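PDB 3MWF: iron-regulated ABC transporter siderophore-binding protein SirA from Staphylococcus aureus subsp. aureus, which binds the ferric siderophore staphyloferrin B and probably delivers it to an ABC transporter for iron uptake. Local coordinates for residues G44-W49 / K66-E71; A31-V36 / F55-N60; L38-V43 / K125-E130; F114-T119 / G275-S280; K9-T14 / T107-T112. One frame throughout, in Å; residues are numbered along the deposited sequence. Where two conformers were deposited one is given.

In the fold
Interactions 1, 2, 3 and 5 belong to the lobe built on the mixed sheet that runs from strand 73-74 to strand 107-110. Interaction 1 joins two of its parallel strands and ends at Trp49, against the siderophore. Helix 29-37 forms one side of interaction 2, touches interaction 1 through Thr32 and Ala45, and reaches interaction 4 by a hydrogen bond from Lys278 N to Asp33 OD1. Helix 116-127 takes part in interactions 3 and 4, whose centres are about 14 Å apart. Interaction 4 is centred about 6 Å from the centre of the molecule, with Phe114 in the pocket, and interaction 5 attaches the N-terminal hairpin about 20 Å from interaction 1, centre to centre.

Interaction 1: residues G44-W49 / K66-E71. With SE8 (5-[(2-{[(3S)-5-{[(2S)-2-amino-2-carboxyethyl]amino}-3-carboxy-3-hydroxy-5-oxopentanoyl]amino}ethyl)amino]-2,5-dioxopentanoic acid), chain C.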
# COMPACT_ATOMS: atom_id res chain seq x y z
N GLY A 44 -7.28 15.94 10.31
CA GLY A 44 -7.88 14.69 10.76
C GLY A 44 -7.40 13.54 9.89
O GLY A 44 -7.15 13.71 8.72
N ALA A 45 -7.28 12.36 10.50
CA ALA A 45 -6.83 11.15 9.78
C ALA A 45 -7.45 9.93 10.40
O ALA A 45 -7.72 9.90 11.60
CB ALA A 45 -5.32 11.02 9.79
N VAL A 46 -7.65 8.89 9.60
CA VAL A 46 -8.01 7.62 10.19
C VAL A 46 -6.82 7.06 11.00
O VAL A 46 -5.67 7.38 10.74
CB VAL A 46 -8.50 6.58 9.14
CG1 VAL A 46 -9.93 6.99 8.61
CG2 VAL A 46 -7.46 6.39 8.00
N GLU A 47 -7.14 6.28 12.03
CA GLU A 47 -6.08 5.67 12.85
C GLU A 47 -5.23 4.71 12.01
O GLU A 47 -5.71 4.12 11.04
CB GLU A 47 -6.68 4.95 14.05
CG GLU A 47 -7.29 3.62 13.77
CD GLU A 47 -7.98 3.02 14.97
OE1 GLU A 47 -8.19 3.75 15.97
OE2 GLU A 47 -8.36 1.84 14.88
N SER A 48 -3.97 4.54 12.39
CA SER A 48 -3.11 3.56 11.75
C SER A 48 -3.59 2.15 12.03
O SER A 48 -4.24 1.88 13.05
CB SER A 48 -1.67 3.75 12.24
OG SER A 48 -1.62 3.74 13.67
N TRP A 49 -3.26 1.21 11.15
CA TRP A 49 -3.71 -0.14 11.33
C TRP A 49 -3.02 -0.84 12.50
O TRP A 49 -3.62 -1.70 13.17
CB TRP A 49 -3.41 -0.96 10.08
CG TRP A 49 -4.27 -0.69 8.87
CD1 TRP A 49 -3.85 -0.17 7.68
CD2 TRP A 49 -5.67 -0.94 8.74
NE1 TRP A 49 -4.92 -0.05 6.81
CE2 TRP A 49 -6.04 -0.54 7.42
CE3 TRP A 49 -6.64 -1.47 9.59
CZ2 TRP A 49 -7.36 -0.65 6.93
CZ3 TRP A 49 -7.97 -1.58 9.12
CH2 TRP A 49 -8.31 -1.18 7.79
N LYS A 66 -6.18 15.10 14.47
CA LYS A 66 -7.18 14.41 15.23
C LYS A 66 -7.50 13.08 14.55
O LYS A 66 -7.59 13.01 13.32
CB LYS A 66 -8.45 15.29 15.32
CG LYS A 66 -9.74 14.57 15.67
CD LYS A 66 -9.88 14.38 17.18
CE LYS A 66 -11.05 13.49 17.51
NZ LYS A 66 -11.21 13.46 18.99
N ILE A 67 -7.70 12.06 15.36
CA ILE A 67 -8.06 10.73 14.82
C ILE A 67 -9.57 10.70 14.61
O ILE A 67 -10.33 10.96 15.55
CB ILE A 67 -7.56 9.58 15.74
CG1 ILE A 67 -6.03 9.62 15.84
CG2 ILE A 67 -8.10 8.23 15.26
CD1 ILE A 67 -5.30 9.44 14.53
N VAL A 68 -10.00 10.38 13.39
CA VAL A 68 -11.42 10.34 13.10
C VAL A 68 -12.02 8.94 13.09
O VAL A 68 -13.17 8.76 12.68
CB VAL A 68 -11.78 11.11 11.81
CG1 VAL A 68 -11.31 12.55 11.94
CG2 VAL A 68 -11.12 10.44 10.58
N GLY A 69 -11.28 7.94 13.57
CA GLY A 69 -11.82 6.59 13.67
C GLY A 69 -11.06 5.58 12.83
O GLY A 69 -9.97 5.87 12.34
N GLN A 70 -11.65 4.41 12.65
CA GLN A 70 -11.01 3.27 11.99
C GLN A 70 -11.27 3.32 10.49
O GLN A 70 -12.38 3.63 10.04
CB GLN A 70 -11.50 1.95 12.59
CG GLN A 70 -11.26 1.85 14.10
CD GLN A 70 -11.56 0.47 14.69
OE1 GLN A 70 -11.16 0.17 15.82
NE2 GLN A 70 -12.28 -0.37 13.95
N GLU A 71 -10.25 2.99 9.71
CA GLU A 71 -10.38 3.07 8.25
C GLU A 71 -11.62 2.36 7.64
O GLU A 71 -12.21 2.86 6.71
CB GLU A 71 -9.07 2.64 7.58
CG GLU A 71 -9.11 2.78 6.04
CD GLU A 71 -7.76 2.64 5.39
OE1 GLU A 71 -6.76 3.20 5.93
OE2 GLU A 71 -7.73 2.00 4.30
C1 SE8 C . -9.53 -4.54 6.61
C2 SE8 C . -8.52 -5.54 7.10
C3 SE8 C . -7.37 -4.83 7.81
N4 SE8 C . -6.57 -4.01 6.90
C5 SE8 C . -5.48 -4.47 6.32
C6 SE8 C . -4.84 -3.58 5.28
C7 SE8 C . -5.51 -3.75 3.92
C8 SE8 C . -4.93 -2.69 2.97
C9 SE8 C . -5.34 -2.87 1.51
N10 SE8 C . -6.57 -3.32 1.25
C11 SE8 C . -6.99 -3.46 -0.12
C12 SE8 C . -8.18 -2.58 -0.42
N13 SE8 C . -8.90 -3.01 -1.62
C14 SE8 C . -9.84 -4.00 -1.63
C15 SE8 C . -10.48 -4.44 -0.35
C16 SE8 C . -9.45 -5.36 0.24
C17 SE8 C . -9.39 -5.40 1.74
C18 SE8 C . -9.54 -6.74 2.29
O19 SE8 C . -10.29 -3.99 7.44
O20 SE8 C . -9.60 -4.33 5.38
N21 SE8 C . -8.03 -6.33 5.96
O22 SE8 C . -4.98 -5.55 6.56
C23 SE8 C . -5.32 -5.16 3.41
O24 SE8 C . -4.20 -5.50 2.94
O25 SE8 C . -6.27 -5.98 3.45
O26 SE8 C . -6.93 -3.58 4.09
O27 SE8 C . -4.55 -2.57 0.62
O28 SE8 C . -10.16 -4.59 -2.65
O29 SE8 C . -9.08 -4.42 2.43
O30 SE8 C . -9.05 -6.97 3.39
O31 SE8 C . -10.12 -7.63 1.63
O HOH W 1 -7.80 2.29 10.62
O HOH W 2 -5.48 0.52 4.15
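Trp49 and Glu71 meet beside the bound siderophore, the indole lying against SE8 and the Glu71 side chain crossing that of Trp49 at about a right angle. SE8 N4 sits over one face of the indole, 3.4 Å from Trp49 CH2, and Glu71 CD approaches Trp49 CZ2 obliquely at 3.7 Å, with ring and carboxylate planes 51° apart. A water in the ring plane accepts from Trp49 NE1 (2.8 Å) and donates to Glu71 OE2 (2.7 Å). A second water links Glu47 O to Glu71 N. Glu71 CG is anti to its backbone N (chi1 -177°), and the extended chain beyond brings the carboxylate to Arg93, its salt-bridge partner, while OE1 accepts from Gln29.

Behind this tip the backbones pair as parallel strands. Ala45 N donates to Lys66 O at 2.9 Å, and Val68 N bonds Ala45 O from above the carbonyl plane. Glu47 N then reaches Gly69 O at 2.9 Å, nearly straight (170°). Gly44 suits its place because a CB there would press on Val68 CG1. Val46 CG1 packs on Val68 CG2 at 4.1 Å. The carboxylate of Glu47 forms a salt bridge with Lys52.

Trp49 thus offers SE8 a flat apolar face, while its N-H, at the ring edge, is satisfied by water; the buried charge of Glu71 is probably balanced by Arg93, which also hydrogen-bonds SE8.

Interaction 2: residues A31-V36 / F55-N60; sequences ATDVAV and FEYIKN
Asp33 and Tyr57 meet from different first torsions: Asp33 CG stands anti to its backbone N (chi1 -179°), and Tyr57 CG lies between the backbone N and the carbonyl carbon (chi1 89°). From these starts the two side chains cross at about a right angle, and Tyr57 OH donates to Asp33 OD2 over 2.5 Å. OD2 uses its anti lone pair and lies in the plane of the phenol ring, at its edge. The carboxylate is gripped at both oxygens, since OD1 accepts from Lys278 N.

Beneath this polar link Ile58, extended, pushes CD1 against the helix, 3.8 Å from Asp33 CA and 3.9 Å from Val36 CG2. Its CB also lies over the centre of the Tyr57 ring. The unbranched end of the isoleucine, CG1 to CD1, can reach the helix surface between Asp33 and Val36, and Val36 gives it an apolar partner.

Helix 29-37 connects the adjacent parallel strands 24-26 and 44-45, a beta-alpha-beta crossover as in the Rossmann-like lobes of periplasmic binding proteins of this family; here the loop after the second strand folds back onto that helix.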
# COMPACT_ATOMS: atom_id res chain seq x y z
N ALA A 31 -3.33 8.10 1.90
CA ALA A 31 -3.74 9.49 1.71
C ALA A 31 -3.09 10.34 2.80
O ALA A 31 -2.58 11.44 2.55
CB ALA A 31 -5.26 9.61 1.75
N THR A 32 -3.06 9.82 4.02
CA THR A 32 -2.38 10.53 5.13
C THR A 32 -0.90 10.74 4.84
O THR A 32 -0.35 11.85 5.03
CB THR A 32 -2.55 9.75 6.43
OG1 THR A 32 -3.95 9.59 6.66
CG2 THR A 32 -1.98 10.56 7.62
N ASP A 33 -0.28 9.68 4.34
CA ASP A 33 1.12 9.71 3.96
C ASP A 33 1.37 10.69 2.83
O ASP A 33 2.32 11.48 2.87
CB ASP A 33 1.56 8.29 3.57
CG ASP A 33 3.05 8.22 3.17
OD1 ASP A 33 3.41 8.74 2.08
OD2 ASP A 33 3.84 7.63 3.95
N VAL A 34 0.51 10.66 1.82
CA VAL A 34 0.68 11.55 0.67
C VAL A 34 0.49 13.02 1.09
O VAL A 34 1.24 13.89 0.63
CB VAL A 34 -0.26 11.12 -0.48
CG1 VAL A 34 -0.39 12.21 -1.58
CG2 VAL A 34 0.24 9.82 -1.10
N ALA A 35 -0.47 13.28 1.98
CA ALA A 35 -0.70 14.67 2.44
C ALA A 35 0.59 15.19 3.08
O ALA A 35 1.09 16.28 2.76
CB ALA A 35 -1.84 14.70 3.44
N VAL A 36 1.14 14.40 4.00
CA VAL A 36 2.41 14.77 4.64
C VAL A 36 3.54 14.98 3.62
O VAL A 36 4.30 15.97 3.68
CB VAL A 36 2.77 13.73 5.73
CG1 VAL A 36 4.23 13.88 6.22
CG2 VAL A 36 1.79 13.81 6.92
N PHE A 55 1.21 5.65 13.00
CA PHE A 55 2.45 4.93 12.75
C PHE A 55 3.66 5.73 13.21
O PHE A 55 3.75 6.95 12.97
CB PHE A 55 2.65 4.66 11.25
CG PHE A 55 1.72 3.62 10.68
CD1 PHE A 55 1.63 2.35 11.25
CD2 PHE A 55 0.97 3.90 9.52
CE1 PHE A 55 0.79 1.37 10.72
CE2 PHE A 55 0.14 2.94 8.99
CZ PHE A 55 0.03 1.68 9.56
N GLU A 56 4.60 5.03 13.85
CA GLU A 56 5.84 5.66 14.33
C GLU A 56 6.56 6.52 13.28
O GLU A 56 7.01 7.64 13.57
CB GLU A 56 6.79 4.58 14.87
CG GLU A 56 7.99 5.14 15.63
CD GLU A 56 7.59 5.62 17.02
OE1 GLU A 56 6.38 5.64 17.30
OE2 GLU A 56 8.48 5.96 17.82
N TYR A 57 6.64 6.01 12.05
CA TYR A 57 7.38 6.70 11.00
C TYR A 57 6.81 8.09 10.66
O TYR A 57 7.54 8.97 10.22
CB TYR A 57 7.56 5.82 9.74
CG TYR A 57 6.41 5.95 8.74
CD1 TYR A 57 5.27 5.18 8.88
CD2 TYR A 57 6.46 6.89 7.72
CE1 TYR A 57 4.18 5.31 7.97
CE2 TYR A 57 5.41 7.05 6.81
CZ TYR A 57 4.27 6.25 6.96
OH TYR A 57 3.25 6.41 6.07
N ILE A 58 5.52 8.31 10.92
CA ILE A 58 4.86 9.55 10.55
C ILE A 58 4.27 10.39 11.70
O ILE A 58 3.81 11.53 11.47
CB ILE A 58 3.75 9.22 9.50
CG1 ILE A 58 3.42 10.43 8.62
CG2 ILE A 58 2.51 8.56 10.16
CD1 ILE A 58 2.50 10.06 7.46
N LYS A 59 4.28 9.86 12.91
CA LYS A 59 3.48 10.48 13.99
C LYS A 59 3.97 11.90 14.32
O LYS A 59 3.15 12.75 14.68
CB LYS A 59 3.39 9.59 15.23
CG LYS A 59 4.64 9.56 16.05
CD LYS A 59 4.53 8.63 17.24
CE LYS A 59 5.83 8.73 18.06
NZ LYS A 59 5.97 7.56 18.96
N ASN A 60 5.27 12.15 14.17
CA ASN A 60 5.83 13.49 14.45
C ASN A 60 5.42 14.53 13.40
O ASN A 60 5.56 15.74 13.63
CB ASN A 60 7.37 13.46 14.62
CG ASN A 60 7.81 12.71 15.90
OD1 ASN A 60 7.09 12.64 16.90
ND2 ASN A 60 9.01 12.14 15.86

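Interaction 3: residues L38-V43 / K125-E130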
# COMPACT_ATOMS: atom_id res chain seq x y z
N LEU A 38 3.31 15.90 0.59
CA LEU A 38 3.03 17.11 -0.18
C LEU A 38 3.12 18.39 0.67
O LEU A 38 2.84 19.49 0.17
CB LEU A 38 1.65 17.00 -0.84
CG LEU A 38 1.52 15.98 -1.98
CD1 LEU A 38 0.08 15.81 -2.36
CD2 LEU A 38 2.34 16.40 -3.20
N GLY A 39 3.49 18.23 1.94
CA GLY A 39 3.70 19.36 2.87
C GLY A 39 2.44 19.88 3.53
O GLY A 39 2.41 21.01 4.03
N VAL A 40 1.38 19.06 3.52
CA VAL A 40 0.10 19.42 4.12
C VAL A 40 -0.25 18.48 5.28
O VAL A 40 -0.66 17.34 5.03
CB VAL A 40 -1.04 19.40 3.07
CG1 VAL A 40 -2.36 19.85 3.68
CG2 VAL A 40 -0.70 20.25 1.86
N LYS A 41 -0.12 18.94 6.52
CA LYS A 41 -0.49 18.14 7.69
C LYS A 41 -2.02 18.07 7.83
O LYS A 41 -2.66 19.10 8.04
CB LYS A 41 0.12 18.70 8.98
CG LYS A 41 1.65 18.82 8.99
CD LYS A 41 2.10 20.25 8.67
CE LYS A 41 3.58 20.47 8.98
NZ LYS A 41 3.87 20.20 10.42
N PRO A 42 -2.60 16.86 7.71
CA PRO A 42 -4.05 16.72 7.83
C PRO A 42 -4.56 17.20 9.19
O PRO A 42 -3.89 17.01 10.21
CB PRO A 42 -4.29 15.21 7.66
CG PRO A 42 -3.10 14.71 6.93
CD PRO A 42 -1.95 15.55 7.46
N VAL A 43 -5.73 17.83 9.21
CA VAL A 43 -6.35 18.17 10.48
C VAL A 43 -6.98 16.95 11.14
O VAL A 43 -7.18 16.91 12.36
CB VAL A 43 -7.33 19.37 10.36
CG1 VAL A 43 -6.56 20.60 9.86
CG2 VAL A 43 -8.54 19.04 9.47
N LYS A 125 -3.67 17.62 -7.36
CA LYS A 125 -4.68 18.47 -7.98
C LYS A 125 -5.62 19.13 -6.96
O LYS A 125 -5.89 20.33 -7.04
CB LYS A 125 -5.48 17.69 -9.03
CG LYS A 125 -6.34 18.59 -9.91
CD LYS A 125 -6.74 17.91 -11.22
CE LYS A 125 -7.79 18.74 -12.00
NZ LYS A 125 -7.34 20.14 -12.29
N ALA A 126 -6.08 18.34 -5.99
CA ALA A 126 -7.05 18.80 -5.01
C ALA A 126 -6.46 19.85 -4.10
O ALA A 126 -7.16 20.79 -3.69
CB ALA A 126 -7.59 17.61 -4.20
N LEU A 127 -5.17 19.72 -3.80
CA LEU A 127 -4.49 20.59 -2.83
C LEU A 127 -3.79 21.81 -3.45
O LEU A 127 -3.24 22.64 -2.70
CB LEU A 127 -3.46 19.80 -2.01
CG LEU A 127 -4.03 18.79 -1.01
CD1 LEU A 127 -2.93 17.84 -0.54
CD2 LEU A 127 -4.60 19.54 0.17
N GLY A 128 -3.82 21.90 -4.78
CA GLY A 128 -3.02 22.86 -5.54
C GLY A 128 -1.53 22.64 -5.30
O GLY A 128 -0.77 23.60 -5.09
N LYS A 129 -1.13 21.38 -5.28
CA LYS A 129 0.27 21.00 -5.11
C LYS A 129 0.73 20.11 -6.29
O LYS A 129 1.47 19.13 -6.10
CB LYS A 129 0.48 20.26 -3.78
CG LYS A 129 0.17 21.07 -2.53
CD LYS A 129 1.27 22.05 -2.18
CE LYS A 129 0.95 22.72 -0.86
NZ LYS A 129 1.85 23.87 -0.62
N GLU A 130 0.29 20.47 -7.49
CA GLU A 130 0.57 19.68 -8.69
C GLU A 130 2.06 19.54 -9.00
O GLU A 130 2.53 18.45 -9.32
CB GLU A 130 -0.16 20.24 -9.91
CG GLU A 130 -1.64 19.89 -9.90
CD GLU A 130 -2.37 20.40 -11.11
OE1 GLU A 130 -1.95 20.08 -12.25
OE2 GLU A 130 -3.38 21.12 -10.93
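Leu38 and Leu127 approach each other at the ends of two helices that both finish in a Schellman motif. The turns are made by Gly39 (phi 84°) and Gly128 (phi 60°), where positive phi favours a residue without a side chain. Past its glycine, the 38-43 segment runs on as loop toward strand 44-45, whereas Lys129 follows Gly128 as the N-cap of helix 130-155.

Leu38 and Leu127 touch through their CD1 methyls at 4.1 Å. Val40 and Leu127 point tip to tip: Leu127 CD1 is 4.1 Å from Val40 CG2, and Leu127 CD2 is 4.2 Å from Val40 CG1, so each branch of the leucine meets one of the valine. Lys129 closes the outer side with its aliphatic chain. A bend at chi2 (-77°) sets CD 3.8 Å from Leu38 O, and CE lies 4.0 Å from Val40 CG2. A long methylene chain suits this margin, where it can shield the apolar groups.

Leu38 also packs on Ala133 and Leu136 of helix 130-155, Leu127 on Leu86 of the sheet, and Val40 on Val24. No hydrogen bond joins the two segments directly, which implies that dispersion and the exclusion of water hold these helix ends together.

Interaction 4: residues F114-T119 / G275-S280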
# COMPACT_ATOMS: atom_id res chain seq x y z
N PHE A 114 -4.24 1.62 -2.27
CA PHE A 114 -2.81 1.24 -2.38
C PHE A 114 -2.11 1.77 -3.63
O PHE A 114 -0.88 1.57 -3.78
CB PHE A 114 -2.63 -0.30 -2.27
CG PHE A 114 -3.42 -1.08 -3.28
CD1 PHE A 114 -3.04 -1.11 -4.64
CD2 PHE A 114 -4.56 -1.78 -2.88
CE1 PHE A 114 -3.81 -1.82 -5.58
CE2 PHE A 114 -5.32 -2.51 -3.77
CZ PHE A 114 -4.95 -2.55 -5.15
N LYS A 115 -2.88 2.42 -4.52
CA LYS A 115 -2.26 2.97 -5.76
C LYS A 115 -1.72 4.36 -5.47
O LYS A 115 -2.36 5.39 -5.80
CB LYS A 115 -3.24 2.95 -6.93
CG LYS A 115 -3.70 1.52 -7.33
CD LYS A 115 -4.80 1.59 -8.41
CE LYS A 115 -5.30 0.17 -8.80
NZ LYS A 115 -4.41 -0.47 -9.81
N PHE A 116 -0.56 4.39 -4.82
CA PHE A 116 -0.06 5.63 -4.20
C PHE A 116 0.24 6.69 -5.27
O PHE A 116 0.19 7.89 -4.98
CB PHE A 116 1.15 5.34 -3.31
CG PHE A 116 2.40 5.04 -4.10
CD1 PHE A 116 2.68 3.75 -4.53
CD2 PHE A 116 3.28 6.08 -4.43
CE1 PHE A 116 3.83 3.47 -5.28
CE2 PHE A 116 4.43 5.82 -5.19
CZ PHE A 116 4.70 4.50 -5.61
N LYS A 117 0.49 6.27 -6.52
CA LYS A 117 0.73 7.24 -7.59
C LYS A 117 -0.57 7.95 -7.94
O LYS A 117 -0.58 9.16 -8.18
CB LYS A 117 1.38 6.56 -8.81
CG LYS A 117 2.79 6.05 -8.49
CD LYS A 117 3.36 5.05 -9.53
CE LYS A 117 2.40 3.86 -9.75
NZ LYS A 117 2.94 2.45 -9.68
N ASP A 118 -1.67 7.21 -7.96
CA ASP A 118 -2.97 7.81 -8.22
C ASP A 118 -3.40 8.73 -7.07
O ASP A 118 -3.92 9.82 -7.29
CB ASP A 118 -4.01 6.72 -8.51
CG ASP A 118 -3.72 6.00 -9.82
OD1 ASP A 118 -2.84 6.47 -10.60
OD2 ASP A 118 -4.35 4.96 -10.09
N THR A 119 -3.16 8.29 -5.84
CA THR A 119 -3.40 9.13 -4.65
C THR A 119 -2.59 10.43 -4.74
O THR A 119 -3.11 11.51 -4.47
CB THR A 119 -3.03 8.34 -3.38
OG1 THR A 119 -3.77 7.12 -3.39
CG2 THR A 119 -3.36 9.11 -2.10
N GLY A 275 0.80 2.22 2.84
CA GLY A 275 0.04 2.41 1.60
C GLY A 275 0.42 3.61 0.78
O GLY A 275 -0.26 3.93 -0.20
N GLY A 276 1.53 4.28 1.14
CA GLY A 276 1.72 5.65 0.69
C GLY A 276 2.96 5.89 -0.13
O GLY A 276 3.59 4.95 -0.64
N TYR A 277 3.30 7.18 -0.24
CA TYR A 277 4.46 7.61 -0.99
C TYR A 277 5.75 7.28 -0.28
O TYR A 277 6.66 6.67 -0.86
CB TYR A 277 4.39 9.11 -1.28
CG TYR A 277 5.62 9.53 -2.04
CD1 TYR A 277 5.72 9.28 -3.40
CD2 TYR A 277 6.73 10.08 -1.37
CE1 TYR A 277 6.89 9.61 -4.11
CE2 TYR A 277 7.88 10.41 -2.07
CZ TYR A 277 7.95 10.17 -3.43
OH TYR A 277 9.10 10.51 -4.11
N LYS A 278 5.84 7.67 1.00
CA LYS A 278 7.10 7.45 1.74
C LYS A 278 7.53 5.98 1.79
O LYS A 278 8.72 5.67 1.64
CB LYS A 278 7.01 8.05 3.15
CG LYS A 278 7.07 9.56 3.10
CD LYS A 278 6.92 10.14 4.47
CE LYS A 278 7.13 11.67 4.42
NZ LYS A 278 8.59 12.06 4.30
N SER A 279 6.58 5.06 1.98
CA SER A 279 6.91 3.64 2.07
C SER A 279 7.41 3.07 0.76
O SER A 279 8.12 2.07 0.76
CB SER A 279 5.71 2.79 2.48
OG SER A 279 5.36 3.04 3.82
N SER A 280 6.99 3.67 -0.35
CA SER A 280 7.41 3.15 -1.68
C SER A 280 8.93 3.22 -1.79
O SER A 280 9.59 2.23 -2.16
CB SER A 280 6.70 3.85 -2.86
OG SER A 280 7.17 5.17 -3.12
O HOH W 3 -2.05 5.40 -1.55
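Gly275 meets Phe114 and Phe116 where, in this periplasmic-binding-protein fold, the N-termini of helix 116-127 and the C-terminal helix 277-290 converge. Its positive phi suits glycine, and its carbonyl O lies 3.7 Å from Phe116 CB. The same oxygen takes a hydrogen bond of 2.7 Å from a water that also contacts Thr119 OG1, a buried polar link between the segments. Phe114 turns its ring away from this junction, toward SE8.

Gly276 follows with its O 3.6 Å from Phe116 CB, an oxygen that also accepts from Tyr180 OH. Tyr277 comes next: CD1 packs 4.1 Å from Phe116 CE2, and its OH is hydrogen-bonded to Leu136 O. Phe116 thus lies between the two helix starts, a flat apolar ring that Tyr140 meets edge-to-face.

Ser280 is a helical turn further on. Its CB makes a CH-pi contact over one face of Phe116, 3.8 Å from the ring centroid and 26° off the normal, while Lys117 CG lies over the opposite face. Serine is small enough to come this close. With OG between backbone N and carbonyl carbon (chi1 74°), it donates to Tyr277 O at 2.8 Å, in the carbonyl plane and on a lone pair.

Interaction 5: residues K9-T14 / T107-T112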
# COMPACT_ATOMS: atom_id res chain seq x y z
N LYS A 9 -12.52 15.47 -11.40
CA LYS A 9 -13.14 14.19 -11.74
C LYS A 9 -12.44 13.06 -10.96
O LYS A 9 -11.22 12.93 -11.05
CB LYS A 9 -12.98 13.90 -13.23
CG LYS A 9 -14.03 14.54 -14.13
CD LYS A 9 -13.56 14.53 -15.59
CE LYS A 9 -14.68 14.84 -16.58
NZ LYS A 9 -15.30 16.18 -16.36
N HIS A 10 -13.18 12.26 -10.20
CA HIS A 10 -12.53 11.23 -9.39
C HIS A 10 -13.39 9.98 -9.39
O HIS A 10 -14.37 9.89 -10.16
CB HIS A 10 -12.27 11.78 -7.97
CG HIS A 10 -13.50 12.29 -7.30
ND1 HIS A 10 -14.38 11.48 -6.63
CD2 HIS A 10 -14.02 13.54 -7.23
CE1 HIS A 10 -15.39 12.20 -6.17
NE2 HIS A 10 -15.19 13.46 -6.53
N ALA A 11 -13.05 9.01 -8.54
CA ALA A 11 -13.71 7.71 -8.61
C ALA A 11 -15.19 7.72 -8.27
O ALA A 11 -15.91 6.81 -8.67
CB ALA A 11 -12.95 6.66 -7.73
N MET A 12 -15.65 8.74 -7.55
CA MET A 12 -17.03 8.77 -7.13
C MET A 12 -17.84 9.89 -7.76
O MET A 12 -18.97 10.15 -7.35
CB MET A 12 -17.12 8.86 -5.60
CG MET A 12 -16.83 7.56 -4.89
SD MET A 12 -18.06 6.30 -5.28
CE MET A 12 -19.57 6.96 -4.52
N GLY A 13 -17.28 10.54 -8.77
CA GLY A 13 -18.02 11.59 -9.47
C GLY A 13 -17.19 12.83 -9.65
O GLY A 13 -15.97 12.76 -9.79
N THR A 14 -17.86 13.99 -9.66
CA THR A 14 -17.20 15.28 -9.81
C THR A 14 -17.36 16.12 -8.55
O THR A 14 -18.46 16.21 -7.98
CB THR A 14 -17.82 16.05 -11.00
OG1 THR A 14 -17.59 15.30 -12.20
CG2 THR A 14 -17.24 17.43 -11.13
N THR A 107 -15.28 16.35 -1.28
CA THR A 107 -14.68 15.05 -1.03
C THR A 107 -14.20 14.48 -2.37
O THR A 107 -14.97 14.44 -3.34
CB THR A 107 -15.69 14.07 -0.40
OG1 THR A 107 -16.11 14.56 0.87
CG2 THR A 107 -15.06 12.67 -0.22
N VAL A 108 -12.94 14.08 -2.41
CA VAL A 108 -12.40 13.43 -3.62
C VAL A 108 -12.02 12.01 -3.26
O VAL A 108 -11.69 11.71 -2.11
CB VAL A 108 -11.22 14.22 -4.22
CG1 VAL A 108 -11.69 15.62 -4.62
CG2 VAL A 108 -10.05 14.34 -3.20
N SER A 109 -12.12 11.09 -4.23
CA SER A 109 -11.97 9.64 -3.95
C SER A 109 -11.17 8.91 -5.03
O SER A 109 -11.45 9.07 -6.22
CB SER A 109 -13.37 9.01 -3.86
OG SER A 109 -13.32 7.63 -3.48
N THR A 110 -10.18 8.10 -4.62
CA THR A 110 -9.54 7.16 -5.54
C THR A 110 -10.33 5.86 -5.47
O THR A 110 -11.15 5.66 -4.58
CB THR A 110 -8.13 6.82 -5.08
OG1 THR A 110 -8.18 6.52 -3.68
CG2 THR A 110 -7.16 8.00 -5.31
N ASP A 111 -10.09 4.96 -6.41
CA ASP A 111 -10.77 3.67 -6.41
C ASP A 111 -10.38 2.84 -5.17
O ASP A 111 -11.23 2.25 -4.49
CB ASP A 111 -10.36 2.88 -7.64
CG ASP A 111 -11.14 3.26 -8.89
OD1 ASP A 111 -12.30 3.74 -8.80
OD2 ASP A 111 -10.60 3.01 -9.99
N THR A 112 -9.08 2.77 -4.91
CA THR A 112 -8.63 1.97 -3.76
C THR A 112 -7.57 2.71 -2.96
O THR A 112 -7.36 3.90 -3.13
CB THR A 112 -8.14 0.56 -4.15
OG1 THR A 112 -7.96 -0.30 -2.97
CG2 THR A 112 -6.86 0.69 -4.96
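His10 lays its imidazole flat over the backbone of Val108, the two side chains crossing at about a right angle. Val108 CA makes a CH-pi contact 3.9 Å from the ring centroid and only 4° off the normal, and Gly13 O lies over the centre of the opposite face, 3.3 Å above the plane. His10 CG sits between its backbone N and carbonyl carbon (chi1 55°), which folds the ring back over its own turn. There Met12 N donates to ND1 at 3.2 Å, from well out of the ring plane, while NE2 is paired with Thr15 OG1. A histidine fits here because a flat ring can lie between two backbones and still use both nitrogens.

The type I turn from His10 to Gly13 closes the beta hairpin of strands 6-10 and 13-17, and this hairpin docks on strand 107-110, the edge strand of the mixed sheet. Gly13 has backbone angles at which a CB would jam against the preceding carbonyl.

Ala11 N donates to Ser109 O at 2.8 Å with an N-H...O angle of 158°. Met12 CG rests on Ser109 CB at 3.9 Å, before the chain bends away toward Tyr98. On the other side of the turn the small CB of Ala11 fits 3.2 Å from Asp111 OD1.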